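Local coordinates for putative uncharacterized protein (Ustilago maydis, PDB 4GNX) that binds single-stranded DNA as one OB-fold subunit of the three-chain replication protein A complex, at residues B[8-13]-B[34-39]; B[52-57]-B[67-72]; B[90-95]-B[110-115]. One frame throughout, in Å; residues are numbered along the deposited sequence.

Contact 1. Residues B[8-13]-B[34-39]; sequences TLRPVT and AELGQL. With nucleotides of chain G.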
# COMPACT_ATOMS: atom_id res chain seq x y z
N THR B 8 -6.03 -17.13 7.51
CA THR B 8 -5.75 -15.73 7.30
C THR B 8 -6.03 -14.88 8.52
O THR B 8 -6.62 -15.36 9.48
CB THR B 8 -6.63 -15.16 6.17
OG1 THR B 8 -8.02 -15.27 6.53
CG2 THR B 8 -6.36 -15.86 4.82
N LEU B 9 -5.63 -13.61 8.44
CA LEU B 9 -5.83 -12.64 9.49
C LEU B 9 -6.51 -11.41 8.90
O LEU B 9 -5.86 -10.53 8.33
CB LEU B 9 -4.51 -12.24 10.16
CG LEU B 9 -4.61 -11.08 11.15
CD1 LEU B 9 -5.37 -11.53 12.39
CD2 LEU B 9 -3.26 -10.47 11.49
N ARG B 10 -7.82 -11.34 9.08
CA ARG B 10 -8.64 -10.37 8.37
C ARG B 10 -8.93 -9.09 9.14
O ARG B 10 -9.46 -9.12 10.24
CB ARG B 10 -9.94 -11.03 7.90
CG ARG B 10 -9.66 -12.26 7.04
CD ARG B 10 -10.93 -12.92 6.56
NE ARG B 10 -11.91 -11.95 6.07
CZ ARG B 10 -13.09 -12.26 5.56
NH1 ARG B 10 -13.49 -13.52 5.47
NH2 ARG B 10 -13.89 -11.28 5.16
N PRO B 11 -8.55 -7.95 8.55
CA PRO B 11 -8.92 -6.73 9.23
C PRO B 11 -10.44 -6.46 9.01
O PRO B 11 -10.94 -6.56 7.90
CB PRO B 11 -8.04 -5.69 8.52
CG PRO B 11 -7.94 -6.21 7.10
CD PRO B 11 -7.94 -7.71 7.22
N VAL B 12 -11.15 -6.15 10.08
CA VAL B 12 -12.59 -6.08 10.05
C VAL B 12 -13.07 -5.02 10.99
O VAL B 12 -12.36 -4.66 11.93
CB VAL B 12 -13.27 -7.40 10.49
CG1 VAL B 12 -13.08 -8.52 9.45
CG2 VAL B 12 -12.80 -7.82 11.87
N THR B 13 -14.28 -4.54 10.74
CA THR B 13 -14.97 -3.64 11.67
C THR B 13 -15.91 -4.47 12.50
O THR B 13 -16.35 -5.54 12.10
CB THR B 13 -15.84 -2.62 10.94
OG1 THR B 13 -16.91 -3.33 10.27
CG2 THR B 13 -15.00 -1.76 9.96
N ALA B 34 -16.19 -15.64 2.43
CA ALA B 34 -14.90 -16.17 2.83
C ALA B 34 -14.91 -16.53 4.30
O ALA B 34 -15.55 -15.85 5.10
CB ALA B 34 -13.79 -15.19 2.52
N GLU B 35 -14.22 -17.61 4.63
CA GLU B 35 -14.07 -18.06 5.99
C GLU B 35 -13.53 -16.93 6.84
O GLU B 35 -12.61 -16.22 6.43
CB GLU B 35 -13.11 -19.25 6.01
CG GLU B 35 -13.37 -20.28 7.10
CD GLU B 35 -12.35 -20.26 8.24
OE1 GLU B 35 -11.71 -19.20 8.49
OE2 GLU B 35 -12.18 -21.33 8.89
N LEU B 36 -14.12 -16.74 8.02
CA LEU B 36 -13.72 -15.71 8.98
C LEU B 36 -13.19 -16.36 10.24
O LEU B 36 -13.94 -16.64 11.18
CB LEU B 36 -14.89 -14.82 9.34
CG LEU B 36 -14.64 -13.62 10.26
CD1 LEU B 36 -13.61 -12.63 9.70
CD2 LEU B 36 -15.96 -12.92 10.54
N GLY B 37 -11.88 -16.61 10.26
CA GLY B 37 -11.22 -17.25 11.38
C GLY B 37 -10.62 -16.21 12.29
O GLY B 37 -11.33 -15.52 13.04
N GLN B 38 -9.29 -16.09 12.23
CA GLN B 38 -8.60 -15.05 12.96
C GLN B 38 -8.91 -13.72 12.33
O GLN B 38 -9.07 -13.64 11.12
CB GLN B 38 -7.11 -15.29 12.93
CG GLN B 38 -6.59 -16.12 14.09
CD GLN B 38 -5.13 -15.82 14.41
OE1 GLN B 38 -4.82 -15.39 15.52
NE2 GLN B 38 -4.24 -16.04 13.43
N LEU B 39 -8.97 -12.68 13.15
CA LEU B 39 -9.31 -11.35 12.69
C LEU B 39 -8.67 -10.31 13.59
O LEU B 39 -8.27 -10.61 14.71
CB LEU B 39 -10.82 -11.17 12.70
CG LEU B 39 -11.58 -11.33 14.04
CD1 LEU B 39 -11.68 -10.00 14.80
CD2 LEU B 39 -12.98 -11.86 13.80
P DT G 21 -1.71 -17.33 22.12
OP1 DT G 21 -0.70 -16.25 22.27
OP2 DT G 21 -1.42 -18.68 22.68
O5' DT G 21 -3.05 -16.80 22.79
C5' DT G 21 -3.31 -16.97 24.20
C4' DT G 21 -4.66 -17.62 24.42
O4' DT G 21 -5.65 -17.02 23.55
C3' DT G 21 -4.70 -19.13 24.17
O3' DT G 21 -5.22 -19.84 25.31
C2' DT G 21 -5.52 -19.28 22.88
C1' DT G 21 -6.34 -18.00 22.79
N1 DT G 21 -6.51 -17.45 21.42
C2 DT G 21 -7.72 -17.62 20.78
O2 DT G 21 -8.67 -18.21 21.29
N3 DT G 21 -7.79 -17.07 19.52
C4 DT G 21 -6.79 -16.39 18.85
O4 DT G 21 -6.99 -15.95 17.72
C5 DT G 21 -5.54 -16.25 19.58
C7 DT G 21 -4.40 -15.52 18.94
C6 DT G 21 -5.47 -16.78 20.81
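Polar contacts between 8-13 and 34-39 centre on R10. Its chain leaves with CG beside the backbone N and anti to the carbonyl carbon (chi1 -56°), then bends at chi3, which carries NH1 across to two consecutive backbone carbonyls. The better bond runs from R10 NH1 to E35 O, 3.0 Å and 151° at the hydrogen; the oxygen lies in the guanidinium plane, although the donor sits above the carbonyl plane. A weak, more bent bond joins R10 NH1 to A34 O at 3.1 Å. L31 O also accepts from NH1, so NH1 reaches carbonyls on both short strands, 30-31 and 34-35.

Backbone pairing is sparse and parallel. R10 faces L39, and R10 N donates a long, weak bond to Q38 O at 3.3 Å. This pairing sets the short strand 9-11 alongside the start of strand 38-50, the first long strand of the OB-fold barrel, as an N-terminal addition to it.

On the side of R10 and L39 the contacts are van der Waals. L36 CD1 lies over one guanidinium face of R10, off toward the rim, the two chains crossing at about a right angle. The apolar V12 rests with CG2 3.8 Å from L39 CD1, while V12 CG1 and L36 CD1 meet tip to tip at 4.2 Å. Q38, on the other side of the sheet, brings CG to 3.7 Å from O4 of the DT21 base of chain G.

Contact 2. Residues B[52-57]-B[67-72]; sequences ATNVAY and EVRQWL. With nucleotides of chain G.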
# COMPACT_ATOMS: atom_id res chain seq x y z
N ALA B 52 -12.03 -14.87 37.50
CA ALA B 52 -10.94 -15.78 37.84
C ALA B 52 -10.29 -16.32 36.57
O ALA B 52 -9.07 -16.41 36.47
CB ALA B 52 -11.44 -16.91 38.72
N THR B 53 -11.12 -16.66 35.59
CA THR B 53 -10.64 -17.32 34.38
C THR B 53 -10.23 -16.37 33.26
O THR B 53 -9.30 -16.66 32.51
CB THR B 53 -11.70 -18.28 33.82
OG1 THR B 53 -12.91 -17.56 33.55
CG2 THR B 53 -11.97 -19.41 34.81
N ASN B 54 -10.92 -15.23 33.16
CA ASN B 54 -10.76 -14.31 32.02
C ASN B 54 -10.94 -12.84 32.38
O ASN B 54 -11.46 -12.52 33.44
CB ASN B 54 -11.76 -14.66 30.92
CG ASN B 54 -13.21 -14.54 31.38
OD1 ASN B 54 -13.85 -13.51 31.17
ND2 ASN B 54 -13.73 -15.60 32.03
N VAL B 55 -10.49 -11.96 31.48
CA VAL B 55 -10.82 -10.54 31.54
C VAL B 55 -11.74 -10.21 30.39
O VAL B 55 -11.39 -10.43 29.20
CB VAL B 55 -9.57 -9.64 31.42
CG1 VAL B 55 -9.98 -8.17 31.43
CG2 VAL B 55 -8.58 -9.91 32.54
N ALA B 56 -12.91 -9.67 30.71
CA ALA B 56 -13.87 -9.26 29.68
C ALA B 56 -13.88 -7.75 29.49
O ALA B 56 -14.04 -7.01 30.46
CB ALA B 56 -15.26 -9.78 30.00
N TYR B 57 -13.68 -7.31 28.25
CA TYR B 57 -13.71 -5.90 27.85
C TYR B 57 -14.92 -5.66 26.99
O TYR B 57 -15.26 -6.49 26.14
CB TYR B 57 -12.48 -5.53 27.02
CG TYR B 57 -11.19 -5.84 27.70
CD1 TYR B 57 -10.55 -7.07 27.48
CD2 TYR B 57 -10.59 -4.93 28.58
CE1 TYR B 57 -9.35 -7.38 28.11
CE2 TYR B 57 -9.39 -5.22 29.22
CZ TYR B 57 -8.77 -6.45 28.98
OH TYR B 57 -7.57 -6.79 29.59
N GLU B 67 -18.03 -7.84 22.88
CA GLU B 67 -17.21 -8.31 23.99
C GLU B 67 -16.00 -9.00 23.45
O GLU B 67 -16.09 -9.82 22.54
CB GLU B 67 -17.96 -9.31 24.86
CG GLU B 67 -18.42 -8.74 26.18
CD GLU B 67 -19.83 -8.20 26.10
OE1 GLU B 67 -20.79 -9.03 26.19
OE2 GLU B 67 -19.99 -6.96 25.96
N VAL B 68 -14.85 -8.67 24.03
CA VAL B 68 -13.65 -9.47 23.82
C VAL B 68 -13.10 -9.97 25.16
O VAL B 68 -12.79 -9.18 26.05
CB VAL B 68 -12.60 -8.76 22.93
CG1 VAL B 68 -12.88 -7.26 22.79
CG2 VAL B 68 -11.17 -9.06 23.39
N ARG B 69 -13.04 -11.29 25.31
CA ARG B 69 -12.48 -11.83 26.52
C ARG B 69 -11.15 -12.47 26.23
O ARG B 69 -11.00 -13.21 25.25
CB ARG B 69 -13.44 -12.76 27.24
CG ARG B 69 -14.10 -13.80 26.38
CD ARG B 69 -15.08 -14.62 27.22
NE ARG B 69 -16.13 -13.80 27.83
CZ ARG B 69 -17.17 -13.30 27.18
NH1 ARG B 69 -17.33 -13.53 25.88
NH2 ARG B 69 -18.07 -12.56 27.82
N GLN B 70 -10.18 -12.14 27.08
CA GLN B 70 -8.84 -12.69 26.96
C GLN B 70 -8.54 -13.49 28.20
O GLN B 70 -9.01 -13.17 29.29
CB GLN B 70 -7.79 -11.61 26.68
CG GLN B 70 -7.28 -10.83 27.87
CD GLN B 70 -6.11 -9.94 27.52
OE1 GLN B 70 -5.84 -8.93 28.20
NE2 GLN B 70 -5.39 -10.29 26.44
N TRP B 71 -7.74 -14.53 28.03
CA TRP B 71 -7.64 -15.58 29.04
C TRP B 71 -6.40 -15.47 29.88
O TRP B 71 -5.34 -15.09 29.39
CB TRP B 71 -7.81 -16.95 28.39
CG TRP B 71 -9.14 -17.01 27.67
CD1 TRP B 71 -9.44 -16.59 26.36
CD2 TRP B 71 -10.42 -17.47 28.21
NE1 TRP B 71 -10.77 -16.77 26.07
CE2 TRP B 71 -11.41 -17.29 27.14
CE3 TRP B 71 -10.83 -17.99 29.44
CZ2 TRP B 71 -12.74 -17.64 27.31
CZ3 TRP B 71 -12.17 -18.34 29.60
CH2 TRP B 71 -13.11 -18.17 28.56
N LEU B 72 -6.56 -15.75 31.16
CA LEU B 72 -5.48 -15.66 32.11
C LEU B 72 -4.97 -17.05 32.36
O LEU B 72 -5.75 -18.01 32.32
CB LEU B 72 -6.00 -15.07 33.41
CG LEU B 72 -6.88 -13.83 33.26
CD1 LEU B 72 -7.72 -13.63 34.50
CD2 LEU B 72 -6.02 -12.62 32.93
P DT G 23 -9.18 -22.10 28.95
OP1 DT G 23 -9.24 -20.74 28.35
OP2 DT G 23 -8.20 -22.38 30.03
O5' DT G 23 -10.63 -22.44 29.53
C5' DT G 23 -11.70 -21.48 29.50
C4' DT G 23 -13.00 -22.14 29.12
O4' DT G 23 -12.96 -22.51 27.73
C3' DT G 23 -13.30 -23.43 29.89
O3' DT G 23 -14.19 -23.14 30.98
C2' DT G 23 -13.99 -24.32 28.87
C1' DT G 23 -13.58 -23.77 27.50
N1 DT G 23 -12.63 -24.61 26.75
C2 DT G 23 -12.27 -24.21 25.48
O2 DT G 23 -12.70 -23.20 24.94
N3 DT G 23 -11.37 -25.04 24.85
C4 DT G 23 -10.81 -26.20 25.35
O4 DT G 23 -10.02 -26.85 24.67
C5 DT G 23 -11.23 -26.56 26.69
C7 DT G 23 -10.68 -27.80 27.32
C6 DT G 23 -12.11 -25.76 27.31
P DT G 24 -13.72 -23.14 32.51
OP1 DT G 24 -12.48 -22.34 32.62
OP2 DT G 24 -13.71 -24.56 32.97
O5' DT G 24 -14.85 -22.37 33.33
C5' DT G 24 -16.16 -22.14 32.78
C4' DT G 24 -16.28 -20.72 32.27
O4' DT G 24 -15.45 -20.57 31.09
C3' DT G 24 -17.68 -20.31 31.84
O3' DT G 24 -18.48 -19.83 32.93
C2' DT G 24 -17.41 -19.27 30.77
C1' DT G 24 -16.13 -19.78 30.11
N1 DT G 24 -16.35 -20.62 28.91
C2 DT G 24 -16.13 -20.06 27.68
O2 DT G 24 -15.76 -18.90 27.54
N3 DT G 24 -16.35 -20.89 26.61
C4 DT G 24 -16.77 -22.21 26.66
O4 DT G 24 -16.93 -22.84 25.61
C5 DT G 24 -17.00 -22.74 27.98
C7 DT G 24 -17.46 -24.16 28.13
C6 DT G 24 -16.78 -21.93 29.03
P DT G 25 -18.31 -18.41 33.68
OP1 DT G 25 -16.87 -18.20 33.96
OP2 DT G 25 -19.28 -18.41 34.81
O5' DT G 25 -18.75 -17.28 32.65
C5' DT G 25 -20.12 -16.84 32.52
C4' DT G 25 -20.30 -16.21 31.16
O4' DT G 25 -19.63 -17.02 30.18
C3' DT G 25 -21.75 -16.11 30.68
O3' DT G 25 -22.30 -14.82 30.99
C2' DT G 25 -21.63 -16.28 29.17
C1' DT G 25 -20.20 -16.74 28.92
N1 DT G 25 -20.04 -17.95 28.06
C2 DT G 25 -18.95 -18.02 27.23
O2 DT G 25 -18.09 -17.15 27.18
N3 DT G 25 -18.89 -19.16 26.46
C4 DT G 25 -19.79 -20.20 26.44
O4 DT G 25 -19.61 -21.16 25.69
C5 DT G 25 -20.92 -20.06 27.33
C7 DT G 25 -21.95 -21.14 27.38
C6 DT G 25 -20.99 -18.95 28.09
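The indole of W71 lies between protein and DNA. N54 CB stands over one face, 4.0 Å from the centroid of the W71 six-membered ring and 22° off the normal, a CH-pi contact. On the opposite face, OP1 of DT23 of chain G lies 3.2 Å above the W71 plane, offset toward the rim. O2 of DT24 comes to the ring edge beside W71 CH2. W71 CG lies beside the backbone N, anti to the carbonyl carbon (chi1 -57°), whereas N54 CG takes the crowded position between the two (chi1 61°). Both side chains point the same way from the sheet, and the N54 amide donates from ND2 to T53 OG1 at 2.6 Å. The R69 guanidinium has O2 of the DT25 base over one face, 3.7 Å above the plane, with N54 OD1 at its edge. A base oxygen over the guanidinium face should be electrostatically favourable, though nothing here amounts to a hydrogen bond.

On the face bearing V55, Y57, V68 and Q70, the Y57 ring has V68 O and Q70 OE1 near its edge. Y57 OH bonds to Q70 OE1 at 3.1 Å, coming from above the carbonyl plane.

Between the two faces runs regular antiparallel pairing. V55 and Q70 exchange N-H...O bonds (V55 N to Q70 O, 2.9 Å), as do Y57 and V68, and L72 N reaches T53 O at 3.2 Å. V55 CG2 meets L72 CD2 at 3.7 Å.

The hairpin 54-60/65-71 presents W71 and R69, with T53 just before it, to three successive thymidines, DT23 to DT25 of chain G. Strand 38-50 flanks it on one side, with I48 against V55 and Y57; strand 103-108 pairs with it on the other, while M111 of strand 110-113 packs on Y57 and V68.

Contact 3. Residues B[90-95]-B[110-115]; sequences YVRVLG and HMRPVI. With nucleotides of chain G.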
# COMPACT_ATOMS: atom_id res chain seq x y z
N TYR B 90 -7.87 3.54 23.04
CA TYR B 90 -7.81 2.72 21.84
C TYR B 90 -6.90 1.51 21.98
O TYR B 90 -5.86 1.56 22.65
CB TYR B 90 -7.45 3.54 20.62
CG TYR B 90 -8.65 4.17 19.95
CD1 TYR B 90 -8.98 5.49 20.20
CD2 TYR B 90 -9.45 3.44 19.06
CE1 TYR B 90 -10.06 6.07 19.58
CE2 TYR B 90 -10.54 4.02 18.43
CZ TYR B 90 -10.85 5.33 18.71
OH TYR B 90 -11.94 5.93 18.12
N VAL B 91 -7.31 0.40 21.38
CA VAL B 91 -6.53 -0.83 21.41
C VAL B 91 -6.61 -1.59 20.10
O VAL B 91 -7.64 -1.54 19.39
CB VAL B 91 -7.01 -1.78 22.50
CG1 VAL B 91 -6.94 -1.13 23.87
CG2 VAL B 91 -8.43 -2.22 22.18
N ARG B 92 -5.52 -2.31 19.81
CA ARG B 92 -5.46 -3.24 18.68
C ARG B 92 -5.87 -4.60 19.24
O ARG B 92 -5.33 -5.06 20.25
CB ARG B 92 -4.02 -3.23 18.08
CG ARG B 92 -3.71 -3.93 16.74
CD ARG B 92 -4.93 -4.34 15.95
NE ARG B 92 -4.94 -4.18 14.48
CZ ARG B 92 -4.56 -3.10 13.80
NH1 ARG B 92 -4.01 -2.09 14.44
NH2 ARG B 92 -4.71 -3.05 12.47
N VAL B 93 -6.85 -5.23 18.62
CA VAL B 93 -7.32 -6.52 19.09
C VAL B 93 -6.99 -7.60 18.07
O VAL B 93 -7.27 -7.44 16.89
CB VAL B 93 -8.85 -6.51 19.33
CG1 VAL B 93 -9.37 -7.91 19.68
CG2 VAL B 93 -9.19 -5.51 20.44
N LEU B 94 -6.38 -8.68 18.53
CA LEU B 94 -6.19 -9.85 17.69
C LEU B 94 -6.97 -11.01 18.33
O LEU B 94 -6.86 -11.22 19.54
CB LEU B 94 -4.71 -10.18 17.59
CG LEU B 94 -4.33 -11.08 16.43
CD1 LEU B 94 -3.00 -10.70 15.82
CD2 LEU B 94 -4.29 -12.51 16.91
N GLY B 95 -7.74 -11.77 17.56
CA GLY B 95 -8.61 -12.78 18.19
C GLY B 95 -9.30 -13.73 17.25
O GLY B 95 -9.09 -13.67 16.07
N HIS B 110 -4.12 -11.48 22.24
CA HIS B 110 -3.32 -10.28 22.27
C HIS B 110 -4.15 -9.04 22.16
O HIS B 110 -5.12 -8.95 21.37
CB HIS B 110 -2.26 -10.35 21.18
CG HIS B 110 -1.56 -11.69 21.08
ND1 HIS B 110 -0.43 -11.97 21.77
CD2 HIS B 110 -1.88 -12.84 20.35
CE1 HIS B 110 -0.04 -13.23 21.48
NE2 HIS B 110 -0.92 -13.76 20.61
N MET B 111 -3.79 -8.05 22.98
CA MET B 111 -4.53 -6.81 23.01
C MET B 111 -3.62 -5.71 23.46
O MET B 111 -3.17 -5.69 24.59
CB MET B 111 -5.70 -6.94 23.98
CG MET B 111 -7.00 -6.41 23.43
SD MET B 111 -8.28 -6.38 24.69
CE MET B 111 -9.48 -5.33 23.86
N ARG B 112 -3.34 -4.77 22.56
CA ARG B 112 -2.35 -3.75 22.84
C ARG B 112 -2.84 -2.29 22.66
O ARG B 112 -3.53 -1.97 21.68
CB ARG B 112 -1.14 -4.02 21.97
CG ARG B 112 -0.39 -2.79 21.53
CD ARG B 112 0.39 -3.07 20.27
NE ARG B 112 -0.41 -2.85 19.08
CZ ARG B 112 0.08 -2.92 17.86
NH1 ARG B 112 1.37 -3.20 17.69
NH2 ARG B 112 -0.69 -2.71 16.81
N PRO B 113 -2.51 -1.42 23.61
CA PRO B 113 -2.72 0.01 23.45
C PRO B 113 -2.18 0.50 22.13
O PRO B 113 -0.98 0.44 21.91
CB PRO B 113 -1.89 0.60 24.56
CG PRO B 113 -1.91 -0.42 25.63
CD PRO B 113 -2.22 -1.76 25.00
N VAL B 114 -3.08 0.98 21.29
CA VAL B 114 -2.73 1.63 20.04
C VAL B 114 -1.53 2.61 20.09
O VAL B 114 -1.39 3.42 21.03
CB VAL B 114 -3.97 2.31 19.44
CG1 VAL B 114 -3.60 3.31 18.36
CG2 VAL B 114 -4.89 1.24 18.87
N ILE B 115 -0.68 2.51 19.06
CA ILE B 115 0.60 3.22 18.96
C ILE B 115 0.40 4.75 18.90
O ILE B 115 0.86 5.50 19.79
CB ILE B 115 1.47 2.71 17.75
CG1 ILE B 115 1.55 1.17 17.72
CG2 ILE B 115 2.87 3.31 17.80
CD1 ILE B 115 2.53 0.59 16.72
P DT G 21 -1.71 -17.33 22.12
OP1 DT G 21 -0.70 -16.25 22.27
OP2 DT G 21 -1.42 -18.68 22.68
O5' DT G 21 -3.05 -16.80 22.79
C5' DT G 21 -3.31 -16.97 24.20
C4' DT G 21 -4.66 -17.62 24.42
O4' DT G 21 -5.65 -17.02 23.55
C3' DT G 21 -4.70 -19.13 24.17
O3' DT G 21 -5.22 -19.84 25.31
C2' DT G 21 -5.52 -19.28 22.88
C1' DT G 21 -6.34 -18.00 22.79
N1 DT G 21 -6.51 -17.45 21.42
C2 DT G 21 -7.72 -17.62 20.78
O2 DT G 21 -8.67 -18.21 21.29
N3 DT G 21 -7.79 -17.07 19.52
C4 DT G 21 -6.79 -16.39 18.85
O4 DT G 21 -6.99 -15.95 17.72
C5 DT G 21 -5.54 -16.25 19.58
C7 DT G 21 -4.40 -15.52 18.94
C6 DT G 21 -5.47 -16.78 20.81
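R92 sets CG anti to the backbone N (chi1 -170°) and bends further out at chi2 and chi3, while R112, opposite it in the sheet, bends at chi3. The two arginines run side by side in the same direction, their guanidinium planes 78° apart, with R112 NH2 3.3 Å from R92 CG. The charged ends remain close, R92 NH1 to R112 NH2 being 4.1 Å; E119 OE2 forms a salt bridge with each of these nitrogens, which would offset the repulsion. M111 is extended beyond CG (chi2 -172°) and lies along V93 on the other face. M111 CE touches V93 CG2 at 3.4 Å and V91 CG2 at 3.7 Å; the M111 and V91 side chains cross obliquely.

The backbones pair antiparallel. R92 and R112 exchange two bonds in the carbonyl planes, R92 N to R112 O at 2.8 Å being the shorter. L94 N donates to H110 O, and V114 N closes the other end on Y90 O, at 3.1 Å and from well above the carbonyl plane. V114 then turns CG2 against the backbone of V91.

At the DNA end, H110 NE2 comes 3.0 Å from OP1 of DT21 of chain G, a placement to be read cautiously because this side chain is poorly ordered. L94 CD2 lies 3.6 Å from methyl C7 of DT21 of chain G, giving the base an apolar neighbour.

Strand 90-100 lies between strand 38-50 on one flank and 110-113, with 103-108, on the other. Helix 117-135 receives Y90 on Y117 and V120, and R92 on H123. M111 faces Y57 and V59 of strand 54-60, and H393 of a neighbouring subunit stacks on H110.

Contact 3 is the most buried of the three; contacts 1 and 2 are only partly so. All reach one curled sheet, with strand 38-50 shared as neighbour: 9-11 pairs with its start, while 54-60 and 90-100 flank it. Contacts 1 and 3 meet directly, L39 N lying 3.1 Å from G95 O, and both approach DT21. Contact 2 instead takes DT23 to DT25. It joins contact 3 through the barrel interior, where Y57 CD1 lies 3.7 Å from M111 SD. A weak parallel pairing with an arginine gripping carbonyls contrasts with two antiparallel ladders, the more regular in contact 2, which turns aromatic and cationic groups to the DNA; contact 3 combines DNA-side H110 and L94 with arginines bridged to helix 117-135.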